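Local coordinates for protein rhizobiales Sp. Pch2 (Marine metagenome, PDB 6PB3) that probably uses ATP to remodel HORMA domain proteins, as a Trip13/Pch2-like AAA+ ATPase linked to the regulation of bacterial cGAS-like enzymes in bacteriophage immunity, at residues Leu39-Asn48 with Ile94-Ile104; Phe132-Leu142 with Gly193-Met201. All coordinates share one frame; numbering follows the deposited sequence.

How the interactions relate
From the N terminus, helix 33-47 comes first. The chain then runs out through helix 49-59 and back along strand 76-81 and helix 87-93, and interaction 1 closes this excursion by packing residues 94-104 on residues 39-48. The probable P-loop lies inside that loop. Interaction 2 opens afterwards: helix 124-141 leads through strand 151-157 and helix 179-192 to strand 197-203, whose start returns to the helix. The two loops therefore stand in series, neither nested nor crossed. They meet at strand 197-203: Ala-198 and Ile-200 pack on Leu-43 of interaction 1, while Ala-197 and Val-199 point toward helix 124-141, so the contacts lie on opposite faces of the sheet.

Interaction 1: Leu39-Asn48 with Ile94-Ile104; sequences LSKMLAVLVN and IGDDVARRESI
Val-98 is the knob at the middle of this helix pair: its CG2 lies 3.7 Å from Ser-40 O and equally close to Leu-43 CD1, filling the hollow between successive turns of helix 39-47. The axes cross at -58° and approach to 8.8 Å, a spacing matched by the small Ser-40 and Ala-44 facing helix 95-102. Ahead of this knob, Ile-94 CG2 wedges between Leu-39 CD2 (3.6 Å) and Leu-43 CD1. Behind it, the bent Glu-102 lays CG against Ala-44 CB (3.4 Å), and its OE1 accepts a hydrogen bond from Asn-48 ND2 (2.9 Å) where helix 39-47 ends. Arg-101 NE donates to Ser-40 OG, close to the guanidinium plane (2.6 Å), and that hydroxyl donates in turn to Asp-97 OD1, from above the carboxylate plane; Arg-101 NH2 also salt-bridges Asp-97 OD1 within its own helix. Lys-41 CG rests 3.4 Å above the centre of one guanidinium face, while Lys-41 NZ donates hydrogen bonds to Leu-281 O and Tyr-284 O of the second subunit. Leu-39 and Leu-43 reach strand 76-81 at Ile-77, Leu-43 also meets strand 197-203, and Ile-94 and Asp-97 back onto Leu-26 of helix 20-28.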
loop_
_atom_site.group_PDB
_atom_site.type_symbol
_atom_site.label_atom_id
_atom_site.label_comp_id
_atom_site.label_asym_id
_atom_site.label_seq_id
_atom_site.Cartn_x
_atom_site.Cartn_y
_atom_site.Cartn_z
ATOM N N LEU A 39 -24.461 -18.444 18.572
ATOM C CA LEU A 39 -24.922 -18.909 17.271
ATOM C C LEU A 39 -26.171 -19.759 17.423
ATOM O O LEU A 39 -27.159 -19.552 16.711
ATOM C CB LEU A 39 -23.804 -19.678 16.554
ATOM C CG LEU A 39 -24.151 -20.194 15.156
ATOM C CD1 LEU A 39 -24.614 -19.009 14.288
ATOM C CD2 LEU A 39 -22.997 -20.970 14.466
ATOM N N SER A 40 -26.170 -20.683 18.391
ATOM C CA SER A 40 -27.308 -21.583 18.545
ATOM C C SER A 40 -28.558 -20.819 18.969
ATOM O O SER A 40 -29.662 -21.072 18.467
ATOM C CB SER A 40 -26.970 -22.696 19.564
ATOM O OG SER A 40 -28.147 -23.223 20.130
ATOM N N LYS A 41 -28.418 -19.906 19.926
ATOM C CA LYS A 41 -29.604 -19.227 20.431
ATOM C C LYS A 41 -30.162 -18.236 19.406
ATOM O O LYS A 41 -31.386 -18.080 19.295
ATOM C CB LYS A 41 -29.275 -18.540 21.754
ATOM C CG LYS A 41 -28.990 -19.508 22.925
ATOM C CD LYS A 41 -28.385 -18.745 24.103
ATOM C CE LYS A 41 -28.388 -19.564 25.408
ATOM N NZ LYS A 41 -27.874 -18.708 26.525
HETATM N N MSE A 42 -29.293 -17.560 18.649
HETATM C CA MSE A 42 -29.757 -16.585 17.646
HETATM C C MSE A 42 -30.550 -17.285 16.546
HETATM O O MSE A 42 -31.617 -16.816 16.120
HETATM C CB MSE A 42 -28.578 -15.812 17.033
HETATM C CG MSE A 42 -28.983 -14.675 16.088
HETATM SE SE MSE A 42 -30.099 -13.281 16.931
HETATM C CE MSE A 42 -31.787 -13.767 16.316
ATOM N N LEU A 43 -30.007 -18.416 16.090
ATOM C CA LEU A 43 -30.717 -19.254 15.132
ATOM C C LEU A 43 -32.078 -19.684 15.674
ATOM O O LEU A 43 -33.080 -19.661 14.946
ATOM C CB LEU A 43 -29.858 -20.474 14.771
ATOM C CG LEU A 43 -28.650 -20.306 13.829
ATOM C CD1 LEU A 43 -27.678 -21.488 13.950
ATOM C CD2 LEU A 43 -29.107 -20.137 12.353
ATOM N N ALA A 44 -32.144 -20.085 16.948
ATOM C CA ALA A 44 -33.434 -20.484 17.509
ATOM C C ALA A 44 -34.423 -19.320 17.476
ATOM O O ALA A 44 -35.607 -19.492 17.148
ATOM C CB ALA A 44 -33.246 -20.998 18.943
ATOM N N VAL A 45 -33.948 -18.123 17.813
ATOM C CA VAL A 45 -34.799 -16.944 17.781
ATOM C C VAL A 45 -35.272 -16.647 16.361
ATOM O O VAL A 45 -36.441 -16.304 16.142
ATOM C CB VAL A 45 -34.030 -15.759 18.387
ATOM C CG1 VAL A 45 -34.800 -14.460 18.202
ATOM C CG2 VAL A 45 -33.732 -16.048 19.857
ATOM N N LEU A 46 -34.379 -16.775 15.374
ATOM C CA LEU A 46 -34.740 -16.434 14.000
ATOM C C LEU A 46 -35.810 -17.366 13.450
ATOM O O LEU A 46 -36.661 -16.944 12.660
ATOM C CB LEU A 46 -33.505 -16.471 13.106
ATOM C CG LEU A 46 -32.481 -15.365 13.337
ATOM C CD1 LEU A 46 -31.328 -15.508 12.347
ATOM C CD2 LEU A 46 -33.151 -13.987 13.235
ATOM N N VAL A 47 -35.775 -18.639 13.836
ATOM C CA VAL A 47 -36.774 -19.574 13.331
ATOM C C VAL A 47 -38.018 -19.606 14.201
ATOM O O VAL A 47 -39.109 -19.891 13.704
ATOM C CB VAL A 47 -36.183 -20.984 13.197
ATOM C CG1 VAL A 47 -34.991 -20.951 12.273
ATOM C CG2 VAL A 47 -35.819 -21.545 14.560
ATOM N N ASN A 48 -37.884 -19.317 15.486
ATOM C CA ASN A 48 -39.008 -19.357 16.417
ATOM C C ASN A 48 -38.996 -18.099 17.267
ATOM O O ASN A 48 -38.708 -18.155 18.465
ATOM C CB ASN A 48 -38.943 -20.610 17.292
ATOM C CG ASN A 48 -40.147 -20.740 18.205
ATOM O OD1 ASN A 48 -41.276 -20.425 17.813
ATOM N ND2 ASN A 48 -39.911 -21.185 19.438
ATOM N N ILE A 94 -23.607 -26.765 14.188
ATOM C CA ILE A 94 -24.383 -26.073 15.213
ATOM C C ILE A 94 -25.865 -26.405 15.139
ATOM O O ILE A 94 -26.582 -26.249 16.136
ATOM C CB ILE A 94 -24.148 -24.550 15.092
ATOM C CG1 ILE A 94 -24.572 -23.820 16.366
ATOM C CG2 ILE A 94 -24.858 -23.978 13.860
ATOM C CD1 ILE A 94 -23.908 -24.381 17.615
ATOM N N GLY A 95 -26.342 -26.870 13.984
ATOM C CA GLY A 95 -27.742 -27.216 13.835
ATOM C C GLY A 95 -28.184 -28.340 14.748
ATOM O O GLY A 95 -29.374 -28.434 15.072
ATOM N N ASP A 96 -27.246 -29.182 15.188
ATOM C CA ASP A 96 -27.564 -30.196 16.180
ATOM C C ASP A 96 -27.917 -29.558 17.509
ATOM O O ASP A 96 -28.832 -30.015 18.204
ATOM C CB ASP A 96 -26.381 -31.143 16.355
ATOM C CG ASP A 96 -26.741 -32.353 17.167
ATOM O OD1 ASP A 96 -27.265 -33.313 16.570
ATOM O OD2 ASP A 96 -26.518 -32.340 18.397
ATOM N N ASP A 97 -27.173 -28.522 17.892
ATOM C CA ASP A 97 -27.496 -27.771 19.097
ATOM C C ASP A 97 -28.854 -27.079 18.983
ATOM O O ASP A 97 -29.640 -27.085 19.937
ATOM C CB ASP A 97 -26.397 -26.748 19.358
ATOM C CG ASP A 97 -26.218 -26.451 20.819
ATOM O OD1 ASP A 97 -27.169 -25.920 21.434
ATOM O OD2 ASP A 97 -25.133 -26.770 21.353
ATOM N N VAL A 98 -29.142 -26.454 17.836
ATOM C CA VAL A 98 -30.416 -25.757 17.684
ATOM C C VAL A 98 -31.563 -26.751 17.741
ATOM O O VAL A 98 -32.619 -26.475 18.321
ATOM C CB VAL A 98 -30.459 -24.960 16.371
ATOM C CG1 VAL A 98 -31.797 -24.225 16.260
ATOM C CG2 VAL A 98 -29.250 -23.993 16.248
ATOM N N ALA A 99 -31.374 -27.916 17.116
ATOM C CA ALA A 99 -32.390 -28.956 17.126
ATOM C C ALA A 99 -32.690 -29.400 18.545
ATOM O O ALA A 99 -33.855 -29.601 18.912
ATOM C CB ALA A 99 -31.925 -30.139 16.283
ATOM N N ARG A 100 -31.646 -29.546 19.363
ATOM C CA ARG A 100 -31.837 -29.905 20.764
ATOM C C ARG A 100 -32.549 -28.787 21.522
ATOM O O ARG A 100 -33.507 -29.039 22.256
ATOM C CB ARG A 100 -30.482 -30.219 21.399
ATOM C CG ARG A 100 -29.992 -31.646 21.146
ATOM C CD ARG A 100 -28.481 -31.708 21.088
ATOM N NE ARG A 100 -27.853 -31.358 22.356
ATOM C CZ ARG A 100 -27.070 -32.185 23.035
ATOM N NH1 ARG A 100 -26.829 -33.397 22.555
ATOM N NH2 ARG A 100 -26.521 -31.808 24.181
ATOM N N ARG A 101 -32.106 -27.540 21.323
ATOM C CA ARG A 101 -32.623 -26.405 22.087
ATOM C C ARG A 101 -34.105 -26.165 21.816
ATOM O O ARG A 101 -34.878 -25.907 22.744
ATOM C CB ARG A 101 -31.798 -25.157 21.752
ATOM C CG ARG A 101 -32.142 -23.894 22.526
ATOM C CD ARG A 101 -31.227 -22.735 22.123
ATOM N NE ARG A 101 -29.801 -23.088 22.146
ATOM C CZ ARG A 101 -29.035 -23.028 23.235
ATOM N NH1 ARG A 101 -29.552 -22.659 24.412
ATOM N NH2 ARG A 101 -27.756 -23.372 23.166
ATOM N N GLU A 102 -34.527 -26.243 20.555
ATOM C CA GLU A 102 -35.916 -25.969 20.202
ATOM C C GLU A 102 -36.742 -27.229 19.979
ATOM O O GLU A 102 -37.942 -27.127 19.695
ATOM C CB GLU A 102 -35.977 -25.087 18.945
ATOM C CG GLU A 102 -35.398 -23.686 19.143
ATOM C CD GLU A 102 -36.211 -22.827 20.114
ATOM O OE1 GLU A 102 -37.404 -22.574 19.836
ATOM O OE2 GLU A 102 -35.651 -22.404 21.152
ATOM N N SER A 103 -36.135 -28.411 20.095
ATOM C CA SER A 103 -36.820 -29.679 19.812
ATOM C C SER A 103 -37.481 -29.658 18.432
ATOM O O SER A 103 -38.677 -29.932 18.280
ATOM C CB SER A 103 -37.832 -30.013 20.913
ATOM O OG SER A 103 -37.163 -30.353 22.115
ATOM N N ILE A 104 -36.687 -29.309 17.412
ATOM C CA ILE A 104 -37.135 -29.346 16.026
ATOM C C ILE A 104 -36.133 -30.114 15.175
ATOM O O ILE A 104 -34.955 -30.243 15.511
ATOM C CB ILE A 104 -37.337 -27.941 15.420
ATOM C CG1 ILE A 104 -36.080 -27.112 15.615
ATOM C CG2 ILE A 104 -38.558 -27.254 16.035
ATOM C CD1 ILE A 104 -36.193 -25.724 15.063
#

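Interaction 2: Phe132-Leu142 with Gly193-Met201; sequences FEHTVSEARKL and GALPAAVIM
Ala-139 and Leu-195, the latter in the turn leading into the strand, bring their CA atoms within 5.6 Å, whereas those of Phe-132 and Val-199 are 9.7 Å apart at the other end; helix 132-141 and strand 197-201 run at 144° to each other. This is the layered alpha/beta packing of the P-loop NTPase core of an AAA+ protein: helix 124-141 lies against a parallel part of the sheet, beside helix 179-192. The evidence is in the backbone hydrogen bonds, which join Ala-198 to Val-153 and Leu-155 on one neighbouring strand and Val-199 to Ile-77 on another.

No hydrogen bond spans the two segments, so the fit is one of apolar shape. Ala-139 provides a low spot on the helix, where its CB meets Leu-195 CB at 3.8 Å. Ala-139 CB also lies 4.1 Å from Ala-197 CB. With CG anti to the carbonyl carbon (chi1 -52°), Leu-195 spreads its two methyls over successive turns of the helix, CD1 on Val-136 CG1 at 3.7 Å and CD2 on Arg-140 CG. The extended Arg-140 chain runs back along its own helix and lays one guanidinium face over Val-136 CG1.

Deeper along the strand, Thr-135 turns its methyl, CG2, toward Ala-197 CB, while its OG1 is hydrogen-bonded to Ala-131 O one turn earlier. Phe-132 crosses Val-199 at about a right angle, with ring atom CE1 4.0 Å from Val-199 CG2. That ring also meets Phe-183 and packs on Leu-190, both of helix 179-192, which brings the two helices together over Val-199. Before the strand begins, Pro-196 centres an inverse gamma turn and lies under the end of the helix, where its ring atom CD comes within 3.6 Å of Ala-139 O.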
loop_
_atom_site.group_PDB
_atom_site.type_symbol
_atom_site.label_atom_id
_atom_site.label_comp_id
_atom_site.label_asym_id
_atom_site.label_seq_id
_atom_site.Cartn_x
_atom_site.Cartn_y
_atom_site.Cartn_z
ATOM N N PHE A 132 -32.052 -19.735 -2.745
ATOM C CA PHE A 132 -33.056 -19.060 -1.932
ATOM C C PHE A 132 -34.458 -19.520 -2.293
ATOM O O PHE A 132 -35.311 -19.666 -1.410
ATOM C CB PHE A 132 -32.935 -17.547 -2.072
ATOM C CG PHE A 132 -31.950 -16.944 -1.123
ATOM C CD1 PHE A 132 -32.228 -16.886 0.231
ATOM C CD2 PHE A 132 -30.738 -16.463 -1.576
ATOM C CE1 PHE A 132 -31.327 -16.327 1.105
ATOM C CE2 PHE A 132 -29.830 -15.913 -0.703
ATOM C CZ PHE A 132 -30.120 -15.846 0.635
ATOM N N GLU A 133 -34.719 -19.764 -3.577
ATOM C CA GLU A 133 -36.030 -20.270 -3.957
ATOM C C GLU A 133 -36.289 -21.639 -3.335
ATOM O O GLU A 133 -37.379 -21.903 -2.812
ATOM C CB GLU A 133 -36.154 -20.347 -5.473
ATOM C CG GLU A 133 -37.526 -20.840 -5.910
ATOM C CD GLU A 133 -38.646 -19.933 -5.431
ATOM O OE1 GLU A 133 -38.423 -18.709 -5.333
ATOM O OE2 GLU A 133 -39.750 -20.442 -5.155
ATOM N N HIS A 134 -35.294 -22.525 -3.388
ATOM C CA HIS A 134 -35.436 -23.827 -2.750
ATOM C C HIS A 134 -35.645 -23.672 -1.250
ATOM O O HIS A 134 -36.529 -24.313 -0.667
ATOM C CB HIS A 134 -34.206 -24.688 -3.044
ATOM C CG HIS A 134 -34.306 -26.094 -2.533
ATOM N ND1 HIS A 134 -33.526 -26.565 -1.499
ATOM C CD2 HIS A 134 -35.088 -27.134 -2.917
ATOM C CE1 HIS A 134 -33.820 -27.832 -1.266
ATOM N NE2 HIS A 134 -34.765 -28.201 -2.113
ATOM N N THR A 135 -34.858 -22.802 -0.614
ATOM C CA THR A 135 -34.975 -22.613 0.826
ATOM C C THR A 135 -36.375 -22.148 1.208
ATOM O O THR A 135 -36.966 -22.661 2.168
ATOM C CB THR A 135 -33.925 -21.616 1.301
ATOM O OG1 THR A 135 -32.631 -22.055 0.874
ATOM C CG2 THR A 135 -33.939 -21.505 2.812
ATOM N N VAL A 136 -36.933 -21.202 0.447
ATOM C CA VAL A 136 -38.292 -20.732 0.702
ATOM C C VAL A 136 -39.292 -21.872 0.554
ATOM O O VAL A 136 -40.174 -22.059 1.401
ATOM C CB VAL A 136 -38.631 -19.556 -0.236
ATOM C CG1 VAL A 136 -40.092 -19.159 -0.099
ATOM C CG2 VAL A 136 -37.714 -18.370 0.044
ATOM N N SER A 137 -39.170 -22.653 -0.520
ATOM C CA SER A 137 -40.112 -23.744 -0.756
ATOM C C SER A 137 -40.086 -24.751 0.391
ATOM O O SER A 137 -41.133 -25.111 0.942
ATOM C CB SER A 137 -39.795 -24.426 -2.089
ATOM O OG SER A 137 -40.593 -25.579 -2.276
ATOM N N GLU A 138 -38.893 -25.209 0.772
ATOM C CA GLU A 138 -38.786 -26.188 1.849
ATOM C C GLU A 138 -39.303 -25.625 3.166
ATOM O O GLU A 138 -39.965 -26.332 3.932
ATOM C CB GLU A 138 -37.340 -26.650 1.990
ATOM C CG GLU A 138 -36.937 -27.674 0.946
ATOM C CD GLU A 138 -37.802 -28.920 1.013
ATOM O OE1 GLU A 138 -37.947 -29.488 2.121
ATOM O OE2 GLU A 138 -38.352 -29.318 -0.038
ATOM N N ALA A 139 -39.025 -24.349 3.441
ATOM C CA ALA A 139 -39.503 -23.743 4.680
ATOM C C ALA A 139 -41.027 -23.658 4.711
ATOM O O ALA A 139 -41.636 -23.753 5.785
ATOM C CB ALA A 139 -38.883 -22.359 4.862
ATOM N N ARG A 140 -41.662 -23.472 3.548
ATOM C CA ARG A 140 -43.125 -23.477 3.490
ATOM C C ARG A 140 -43.682 -24.858 3.811
ATOM O O ARG A 140 -44.674 -24.984 4.540
ATOM C CB ARG A 140 -43.609 -23.019 2.111
ATOM C CG ARG A 140 -43.578 -21.508 1.891
ATOM C CD ARG A 140 -43.970 -21.131 0.465
ATOM N NE ARG A 140 -43.762 -19.708 0.205
ATOM C CZ ARG A 140 -43.418 -19.209 -0.981
ATOM N NH1 ARG A 140 -43.236 -20.025 -2.013
ATOM N NH2 ARG A 140 -43.242 -17.901 -1.134
ATOM N N LYS A 141 -43.064 -25.906 3.262
ATOM C CA LYS A 141 -43.456 -27.268 3.602
ATOM C C LYS A 141 -43.360 -27.506 5.104
ATOM O O LYS A 141 -44.259 -28.106 5.706
ATOM C CB LYS A 141 -42.584 -28.264 2.837
ATOM C CG LYS A 141 -42.683 -29.695 3.334
ATOM C CD LYS A 141 -41.806 -30.638 2.517
ATOM C CE LYS A 141 -41.969 -32.082 2.986
ATOM N NZ LYS A 141 -41.242 -33.060 2.125
ATOM N N LEU A 142 -42.290 -27.026 5.728
ATOM C CA LEU A 142 -42.102 -27.176 7.164
ATOM C C LEU A 142 -43.112 -26.351 7.954
ATOM O O LEU A 142 -43.290 -26.559 9.155
ATOM C CB LEU A 142 -40.680 -26.776 7.554
ATOM C CG LEU A 142 -39.584 -27.618 6.911
ATOM C CD1 LEU A 142 -38.267 -27.351 7.602
ATOM C CD2 LEU A 142 -39.942 -29.095 6.967
ATOM N N GLY A 193 -41.266 -13.014 5.241
ATOM C CA GLY A 193 -42.162 -14.066 5.662
ATOM C C GLY A 193 -41.899 -14.513 7.083
ATOM O O GLY A 193 -40.903 -14.166 7.715
ATOM N N ALA A 194 -42.834 -15.303 7.598
ATOM C CA ALA A 194 -42.648 -15.981 8.870
ATOM C C ALA A 194 -42.005 -17.350 8.698
ATOM O O ALA A 194 -42.097 -18.189 9.600
ATOM C CB ALA A 194 -43.985 -16.114 9.596
ATOM N N LEU A 195 -41.364 -17.588 7.562
ATOM C CA LEU A 195 -40.841 -18.909 7.259
ATOM C C LEU A 195 -39.712 -19.266 8.221
ATOM O O LEU A 195 -38.824 -18.442 8.475
ATOM C CB LEU A 195 -40.331 -18.961 5.824
ATOM C CG LEU A 195 -41.302 -18.480 4.745
ATOM C CD1 LEU A 195 -40.575 -18.241 3.433
ATOM C CD2 LEU A 195 -42.430 -19.486 4.558
ATOM N N PRO A 196 -39.719 -20.475 8.766
ATOM C CA PRO A 196 -38.646 -20.937 9.677
ATOM C C PRO A 196 -37.362 -21.256 8.913
ATOM O O PRO A 196 -37.029 -22.418 8.629
ATOM C CB PRO A 196 -39.259 -22.191 10.306
ATOM C CG PRO A 196 -40.141 -22.738 9.215
ATOM C CD PRO A 196 -40.705 -21.536 8.487
ATOM N N ALA A 197 -36.624 -20.197 8.567
ATOM C CA ALA A 197 -35.398 -20.318 7.783
ATOM C C ALA A 197 -34.410 -19.230 8.196
ATOM O O ALA A 197 -34.816 -18.105 8.515
ATOM C CB ALA A 197 -35.694 -20.218 6.283
ATOM N N ALA A 198 -33.118 -19.574 8.181
ATOM C CA ALA A 198 -32.032 -18.651 8.513
ATOM C C ALA A 198 -30.826 -18.912 7.617
ATOM O O ALA A 198 -30.678 -19.990 7.035
ATOM C CB ALA A 198 -31.603 -18.785 9.977
ATOM N N VAL A 199 -29.942 -17.916 7.542
ATOM C CA VAL A 199 -28.739 -17.987 6.724
ATOM C C VAL A 199 -27.533 -17.779 7.624
ATOM O O VAL A 199 -27.507 -16.840 8.428
ATOM C CB VAL A 199 -28.733 -16.939 5.589
ATOM C CG1 VAL A 199 -27.536 -17.189 4.646
ATOM C CG2 VAL A 199 -30.047 -16.932 4.830
ATOM N N ILE A 200 -26.538 -18.643 7.481
ATOM C CA ILE A 200 -25.246 -18.477 8.128
ATOM C C ILE A 200 -24.232 -18.193 7.042
ATOM O O ILE A 200 -24.128 -18.941 6.058
ATOM C CB ILE A 200 -24.823 -19.727 8.922
ATOM C CG1 ILE A 200 -25.851 -20.050 10.008
ATOM C CG2 ILE A 200 -23.396 -19.530 9.484
ATOM C CD1 ILE A 200 -25.638 -21.394 10.692
HETATM N N MSE A 201 -23.460 -17.146 7.224
HETATM C CA MSE A 201 -22.366 -17.005 6.292
HETATM C C MSE A 201 -21.065 -16.720 7.004
HETATM O O MSE A 201 -21.013 -15.987 7.987
HETATM C CB MSE A 201 -22.693 -15.943 5.266
HETATM C CG MSE A 201 -22.773 -14.556 5.763
HETATM SE SE MSE A 201 -22.582 -13.569 4.115
HETATM C CE MSE A 201 -20.862 -14.257 3.637
#